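Local structure of proteasome assembly chaperone family protein (Thermoplasma acidophilum, 3GAA) at residues A68-G72 against G73-H77; Q229-K232 against I233-Y237. The protein is of unknown function but may act as a chaperone in proteasome assembly. One frame throughout, in Å; residues are numbered along the deposited sequence.

Contact 1 (A68-G72 against G73-H77); sequences AVFVG and GKLRH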
ATOM      1  N   ALA A  68      -4.220 -29.881 -16.402  1.00 37.87           N
ATOM      2  CA  ALA A  68      -2.921 -30.265 -16.989  1.00 36.55           C
ATOM      3  C   ALA A  68      -3.160 -31.096 -18.250  1.00 35.87           C
ATOM      4  O   ALA A  68      -4.108 -31.891 -18.291  1.00 35.26           O
ATOM      5  CB  ALA A  68      -2.081 -31.019 -15.996  1.00 36.05           C
ATOM      6  N   VAL A  69      -2.337 -30.898 -19.289  1.00 35.31           N
ATOM      7  CA  VAL A  69      -2.422 -31.767 -20.473  1.00 35.29           C
ATOM      8  C   VAL A  69      -1.425 -32.928 -20.411  1.00 35.14           C
ATOM      9  O   VAL A  69      -0.282 -32.768 -20.040  1.00 35.08           O
ATOM     10  CB  VAL A  69      -2.357 -31.013 -21.809  1.00 35.15           C
ATOM     11  CG1 VAL A  69      -1.850 -29.627 -21.622  1.00 35.85           C
ATOM     12  CG2 VAL A  69      -1.530 -31.781 -22.796  1.00 35.31           C
ATOM     13  N   PHE A  70      -1.912 -34.118 -20.715  1.00 35.74           N
ATOM     14  CA  PHE A  70      -1.117 -35.324 -20.663  1.00 36.47           C
ATOM     15  C   PHE A  70      -1.370 -36.175 -21.906  1.00 37.99           C
ATOM     16  O   PHE A  70      -1.241 -37.390 -21.850  1.00 39.14           O
ATOM     17  CB  PHE A  70      -1.486 -36.095 -19.410  1.00 36.07           C
ATOM     18  CG  PHE A  70      -0.608 -37.277 -19.137  1.00 34.56           C
ATOM     19  CD1 PHE A  70       0.763 -37.126 -19.010  1.00 32.93           C
ATOM     20  CD2 PHE A  70      -1.168 -38.561 -18.958  1.00 33.61           C
ATOM     21  CE1 PHE A  70       1.587 -38.250 -18.726  1.00 32.58           C
ATOM     22  CE2 PHE A  70      -0.369 -39.676 -18.676  1.00 31.45           C
ATOM     23  CZ  PHE A  70       1.017 -39.516 -18.563  1.00 32.24           C
ATOM     24  N   VAL A  71      -1.720 -35.549 -23.033  1.00 39.38           N
ATOM     25  CA  VAL A  71      -2.020 -36.305 -24.238  1.00 40.25           C
ATOM     26  C   VAL A  71      -0.698 -36.777 -24.762  1.00 41.44           C
ATOM     27  O   VAL A  71       0.314 -36.066 -24.665  1.00 42.32           O
ATOM     28  CB  VAL A  71      -2.788 -35.495 -25.305  1.00 40.39           C
ATOM     29  CG1 VAL A  71      -1.858 -34.495 -26.008  1.00 40.69           C
ATOM     30  CG2 VAL A  71      -3.484 -36.453 -26.304  1.00 39.78           C
ATOM     31  N   GLY A  72      -0.706 -37.996 -25.287  1.00 42.58           N
ATOM     32  CA  GLY A  72       0.514 -38.698 -25.634  1.00 43.33           C
ATOM     33  C   GLY A  72       1.487 -38.881 -24.469  1.00 44.20           C
ATOM     34  O   GLY A  72       2.707 -38.864 -24.680  1.00 45.69           O
ATOM     35  N   GLY A  73       0.985 -39.034 -23.242  1.00 44.30           N
ATOM     36  CA  GLY A  73       1.855 -39.223 -22.078  1.00 44.42           C
ATOM     37  C   GLY A  73       2.972 -38.188 -21.871  1.00 44.76           C
ATOM     38  O   GLY A  73       4.008 -38.498 -21.276  1.00 44.95           O
ATOM     39  N   LYS A  74       2.768 -36.961 -22.341  1.00 44.54           N
ATOM     40  CA  LYS A  74       3.717 -35.897 -22.075  1.00 45.07           C
ATOM     41  C   LYS A  74       2.992 -34.944 -21.141  1.00 43.26           C
ATOM     42  O   LYS A  74       2.076 -34.247 -21.552  1.00 43.06           O
ATOM     43  CB  LYS A  74       4.172 -35.193 -23.382  1.00 45.76           C
ATOM     44  CG  LYS A  74       4.149 -36.134 -24.641  1.00 50.14           C
ATOM     45  CD  LYS A  74       4.586 -35.442 -26.001  1.00 55.31           C
ATOM     46  CE  LYS A  74       3.653 -34.246 -26.457  1.00 57.44           C
ATOM     47  NZ  LYS A  74       2.308 -34.642 -27.115  1.00 59.64           N
ATOM     48  N   LEU A  75       3.359 -34.935 -19.872  1.00 41.41           N
ATOM     49  CA  LEU A  75       2.738 -33.975 -18.959  1.00 40.15           C
ATOM     50  C   LEU A  75       3.172 -32.526 -19.261  1.00 39.52           C
ATOM     51  O   LEU A  75       4.349 -32.222 -19.330  1.00 38.89           O
ATOM     52  CB  LEU A  75       3.068 -34.341 -17.519  1.00 39.59           C
ATOM     53  CG  LEU A  75       2.285 -33.640 -16.417  1.00 38.83           C
ATOM     54  CD1 LEU A  75       0.792 -33.944 -16.603  1.00 39.13           C
ATOM     55  CD2 LEU A  75       2.791 -34.068 -15.034  1.00 34.36           C
ATOM     56  N   ARG A  76       2.228 -31.627 -19.476  1.00 39.07           N
ATOM     57  CA  ARG A  76       2.574 -30.221 -19.452  1.00 39.19           C
ATOM     58  C   ARG A  76       1.465 -29.273 -19.088  1.00 39.50           C
ATOM     59  O   ARG A  76       0.271 -29.560 -19.190  1.00 39.63           O
ATOM     60  CB  ARG A  76       3.204 -29.711 -20.735  1.00 39.07           C
ATOM     61  CG  ARG A  76       3.117 -30.541 -21.925  1.00 39.77           C
ATOM     62  CD  ARG A  76       1.811 -30.515 -22.589  1.00 41.38           C
ATOM     63  NE  ARG A  76       1.633 -31.824 -23.219  1.00 43.94           N
ATOM     64  CZ  ARG A  76       1.030 -32.081 -24.370  1.00 45.80           C
ATOM     65  NH1 ARG A  76       0.944 -33.351 -24.746  1.00 49.26           N
ATOM     66  NH2 ARG A  76       0.491 -31.124 -25.118  1.00 44.23           N
ATOM     67  N   HIS A  77       1.910 -28.103 -18.678  1.00 39.13           N
ATOM     68  CA  HIS A  77       1.019 -27.016 -18.432  1.00 39.12           C
ATOM     69  C   HIS A  77       0.458 -26.506 -19.776  1.00 38.37           C
ATOM     70  O   HIS A  77       1.175 -26.423 -20.777  1.00 38.70           O
ATOM     71  CB  HIS A  77       1.834 -25.952 -17.704  1.00 39.10           C
ATOM     72  CG  HIS A  77       1.043 -24.798 -17.216  1.00 38.95           C
ATOM     73  ND1 HIS A  77       0.631 -23.779 -18.046  1.00 39.46           N
ATOM     74  CD2 HIS A  77       0.625 -24.473 -15.974  1.00 38.67           C
ATOM     75  CE1 HIS A  77      -0.011 -22.872 -17.333  1.00 38.60           C
ATOM     76  NE2 HIS A  77      -0.016 -23.263 -16.070  1.00 37.99           N
TER
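V69 meets R76 over one guanidinium face, its CG2 above the centre, the two side chains crossing at a slant. Beneath this pair the backbones are bonded in both directions, V69 N to R76 O at 2.9 Å and R76 N to V69 O at 2.8 Å, the second nearly straight at 168°. A branched valine suits the place because one methyl can meet the planar cation while CG1 lies along the backbone of R76. The arginine chain, bent at chi2 and chi3, curls back along its own segment toward K74. NE donates to K74 O at 3.0 Å; that oxygen is near the guanidinium plane, but the donor stands above the plane of the carbonyl. NH1 turns toward V71, beside its CG1, and NH2 forms a salt bridge with E95. A leucine in place of R76 would probably leave E95 without its positive mate and K74 O without the NE donor. On another side of the chain, F70 has CG anti to its backbone N (chi1 -172°), which swings the ring along the turn until G73 CA stands over one face, 3.7 Å from the ring centroid, as a CH-pi contact. The edge of the ring faces L75, whose CB is 3.9 Å from F70 CD1; A143 of the second subunit packs on both residues. G72 and G73 both have positive phi, favourable to glycine, and at G73 a CB would also crowd G72 C. K74 N closes the bend with a weak bond to V71 O at 3.5 Å. The K74 chain, bent at chi3 and chi4, folds back so that NZ makes a long, weak bond to V71 O and comes near Q229 OE1. The arrangement is that of a short beta-hairpin reversing through a Gly-Gly turn.

Contact 2 (Q229-K232 against I233-Y237); sequences QIKK and IEEQY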
ATOM      1  N   GLN A 229      -4.122 -35.952 -31.437  1.00 44.70           N
ATOM      2  CA  GLN A 229      -3.891 -35.491 -30.065  1.00 44.29           C
ATOM      3  C   GLN A 229      -4.753 -34.306 -29.642  1.00 43.68           C
ATOM      4  O   GLN A 229      -5.452 -34.384 -28.655  1.00 43.50           O
ATOM      5  CB  GLN A 229      -2.428 -35.153 -29.861  1.00 44.48           C
ATOM      6  CG  GLN A 229      -1.500 -36.337 -30.031  1.00 44.07           C
ATOM      7  CD  GLN A 229      -0.140 -36.030 -29.510  1.00 45.42           C
ATOM      8  OE1 GLN A 229       0.177 -34.861 -29.208  1.00 49.11           O
ATOM      9  NE2 GLN A 229       0.681 -37.063 -29.369  1.00 44.37           N
ATOM     10  N   ILE A 230      -4.705 -33.224 -30.398  1.00 43.16           N
ATOM     11  CA  ILE A 230      -5.513 -32.053 -30.100  1.00 43.37           C
ATOM     12  C   ILE A 230      -7.022 -32.349 -30.027  1.00 43.99           C
ATOM     13  O   ILE A 230      -7.737 -31.781 -29.207  1.00 43.95           O
ATOM     14  CB  ILE A 230      -5.307 -30.966 -31.178  1.00 43.14           C
ATOM     15  CG1 ILE A 230      -4.283 -29.942 -30.724  1.00 41.86           C
ATOM     16  CG2 ILE A 230      -6.627 -30.251 -31.481  1.00 43.40           C
ATOM     17  CD1 ILE A 230      -2.958 -30.535 -30.273  1.00 40.32           C
ATOM     18  N   LYS A 231      -7.492 -33.216 -30.916  1.00 44.50           N
ATOM     19  CA  LYS A 231      -8.892 -33.611 -30.984  1.00 44.78           C
ATOM     20  C   LYS A 231      -9.296 -34.313 -29.702  1.00 44.79           C
ATOM     21  O   LYS A 231     -10.339 -34.050 -29.168  1.00 44.24           O
ATOM     22  CB  LYS A 231      -9.077 -34.562 -32.163  1.00 44.93           C
ATOM     23  CG  LYS A 231     -10.322 -34.381 -32.976  1.00 46.30           C
ATOM     24  CD  LYS A 231     -11.397 -35.418 -32.645  1.00 50.97           C
ATOM     25  CE  LYS A 231     -12.355 -35.721 -33.830  1.00 52.52           C
ATOM     26  NZ  LYS A 231     -11.903 -36.887 -34.689  1.00 54.89           N
ATOM     27  N   LYS A 232      -8.449 -35.201 -29.206  1.00 45.41           N
ATOM     28  CA  LYS A 232      -8.704 -35.884 -27.945  1.00 46.28           C
ATOM     29  C   LYS A 232      -8.928 -34.895 -26.804  1.00 47.38           C
ATOM     30  O   LYS A 232      -9.706 -35.106 -25.870  1.00 47.90           O
ATOM     31  CB  LYS A 232      -7.518 -36.756 -27.560  1.00 46.18           C
ATOM     32  CG  LYS A 232      -7.388 -38.071 -28.286  1.00 46.56           C
ATOM     33  CD  LYS A 232      -6.654 -39.067 -27.366  1.00 49.29           C
ATOM     34  CE  LYS A 232      -5.825 -40.097 -28.113  1.00 50.85           C
ATOM     35  NZ  LYS A 232      -6.687 -40.937 -28.997  1.00 53.82           N
ATOM     36  N   ILE A 233      -8.226 -33.801 -26.857  1.00 48.22           N
ATOM     37  CA  ILE A 233      -8.320 -32.883 -25.780  1.00 49.30           C
ATOM     38  C   ILE A 233      -9.460 -31.857 -25.934  1.00 49.97           C
ATOM     39  O   ILE A 233     -10.078 -31.457 -24.941  1.00 48.80           O
ATOM     40  CB  ILE A 233      -6.982 -32.138 -25.610  1.00 20.00           C
ATOM     41  CG1 ILE A 233      -5.877 -33.115 -25.200  1.00 20.00           C
ATOM     42  CG2 ILE A 233      -7.120 -31.021 -24.587  1.00 20.00           C
ATOM     43  CD1 ILE A 233      -4.487 -32.524 -25.266  1.00 20.00           C
ATOM     44  N   GLU A 234      -9.701 -31.418 -27.170  1.00 51.34           N
ATOM     45  CA  GLU A 234     -10.877 -30.631 -27.478  1.00 52.92           C
ATOM     46  C   GLU A 234     -12.016 -31.417 -26.804  1.00 52.67           C
ATOM     47  O   GLU A 234     -12.751 -30.878 -25.998  1.00 53.03           O
ATOM     48  CB  GLU A 234     -11.070 -30.431 -29.035  1.00 54.09           C
ATOM     49  CG  GLU A 234     -10.076 -29.340 -29.766  1.00 58.55           C
ATOM     50  CD  GLU A 234     -10.061 -29.271 -31.407  1.00 64.51           C
ATOM     51  OE1 GLU A 234      -9.979 -30.328 -32.138  1.00 64.93           O
ATOM     52  OE2 GLU A 234     -10.065 -28.099 -31.948  1.00 68.09           O
ATOM     53  N   GLU A 235     -12.074 -32.715 -27.058  1.00 52.71           N
ATOM     54  CA  GLU A 235     -13.191 -33.552 -26.659  1.00 53.26           C
ATOM     55  C   GLU A 235     -13.324 -33.855 -25.204  1.00 52.97           C
ATOM     56  O   GLU A 235     -14.432 -33.875 -24.690  1.00 53.81           O
ATOM     57  CB  GLU A 235     -13.176 -34.870 -27.415  1.00 53.64           C
ATOM     58  CG  GLU A 235     -13.522 -34.616 -28.855  1.00 57.29           C
ATOM     59  CD  GLU A 235     -13.429 -35.836 -29.734  1.00 63.54           C
ATOM     60  OE1 GLU A 235     -12.551 -36.735 -29.485  1.00 68.05           O
ATOM     61  OE2 GLU A 235     -14.235 -35.872 -30.706  1.00 66.43           O
ATOM     62  N   GLN A 236     -12.234 -34.140 -24.520  1.00 52.57           N
ATOM     63  CA  GLN A 236     -12.368 -34.382 -23.099  1.00 51.82           C
ATOM     64  C   GLN A 236     -12.574 -33.057 -22.380  1.00 51.73           C
ATOM     65  O   GLN A 236     -13.142 -32.999 -21.309  1.00 50.73           O
ATOM     66  CB  GLN A 236     -11.173 -35.142 -22.570  1.00 51.76           C
ATOM     67  CG  GLN A 236     -11.005 -36.506 -23.205  1.00 50.52           C
ATOM     68  CD  GLN A 236      -9.763 -37.218 -22.699  1.00 50.53           C
ATOM     69  OE1 GLN A 236      -9.307 -36.968 -21.552  1.00 49.67           O
ATOM     70  NE2 GLN A 236      -9.190 -38.110 -23.548  1.00 48.17           N
ATOM     71  N   TYR A 237     -12.156 -31.964 -22.985  1.00 52.71           N
ATOM     72  CA  TYR A 237     -12.381 -30.688 -22.331  1.00 53.54           C
ATOM     73  C   TYR A 237     -13.860 -30.292 -22.425  1.00 54.86           C
ATOM     74  O   TYR A 237     -14.401 -29.718 -21.487  1.00 55.36           O
ATOM     75  CB  TYR A 237     -11.462 -29.582 -22.863  1.00 53.07           C
ATOM     76  CG  TYR A 237     -11.592 -28.316 -22.054  1.00 50.55           C
ATOM     77  CD1 TYR A 237     -11.057 -28.240 -20.776  1.00 48.89           C
ATOM     78  CD2 TYR A 237     -12.280 -27.215 -22.554  1.00 47.24           C
ATOM     79  CE1 TYR A 237     -11.187 -27.088 -20.014  1.00 47.99           C
ATOM     80  CE2 TYR A 237     -12.435 -26.077 -21.813  1.00 46.35           C
ATOM     81  CZ  TYR A 237     -11.894 -26.005 -20.533  1.00 47.39           C
ATOM     82  OH  TYR A 237     -12.043 -24.860 -19.780  1.00 45.57           O
TER
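I230 and E234, one turn apart, belong to the long helix 219-243, part of a predicted coiled coil, and the whole contact is built on the i to i+4 spacing of an alpha-helix. The backbone bonds come first. E234 N donates to I230 O at 2.9 Å, almost straight at 171° and in the carbonyl plane. E235 N to K231 O and Q236 N to K232 O follow, each at 3.0 Å, with donors tilted out of the plane. I233 N is held more loosely, sharing weak bonds to Q229 O and I230 O.

Van der Waals contacts of the isoleucines form a second group. The I230 side chain slants across that of E234, and its CG2 lies 3.4 Å from E234 OE1, so a methyl borders the carboxylate; E234 itself rests on P38, and I230 makes apolar contact with V41 and L42 of helix 39-51. Isoleucine fits this partly covered flank. I233 is buried: with CG1 beside its backbone N (chi1 -65°), it runs back along the helix, CD1 reaching 4.0 Å from Q229 O, and packs on V71 and on A162 of the second subunit.

Charged and polar side chains make up the third group. K231 and E235, suited to the exposed side of the helix, cross at a slant, the aliphatic part of the lysine lying beside the carboxylate. Their charges stay apart, K231 NZ being 4.7 Å from E235 OE2, so any attraction is probably modest at this distance. Q236, by contrast, has the polar reach needed at the subunit boundary: its extended chain passes K232 O, with CG 3.3 Å from that oxygen, and its OE1 accepts a hydrogen bond from the backbone N of A162 of the second subunit.

Contact 1 comes first along the chain, in the hairpin that follows strand 54-60 and precedes strand 79-83; contact 2 lies far later, in helix 219-243 near the C-terminus. Their centres are only about 12 Å apart, on the same side of the chain's centre. The hairpin packs directly on the helix: V71 CG1 is 3.4 Å from I233 CD1, and V69 CG2 also faces that methyl. Both contacts touch the second subunit, A68 and V69 pairing with a strand of that chain and the helix packing on it. Two distant parts of the sequence are thus brought together, consistent with their forming neighbouring parts of one interface.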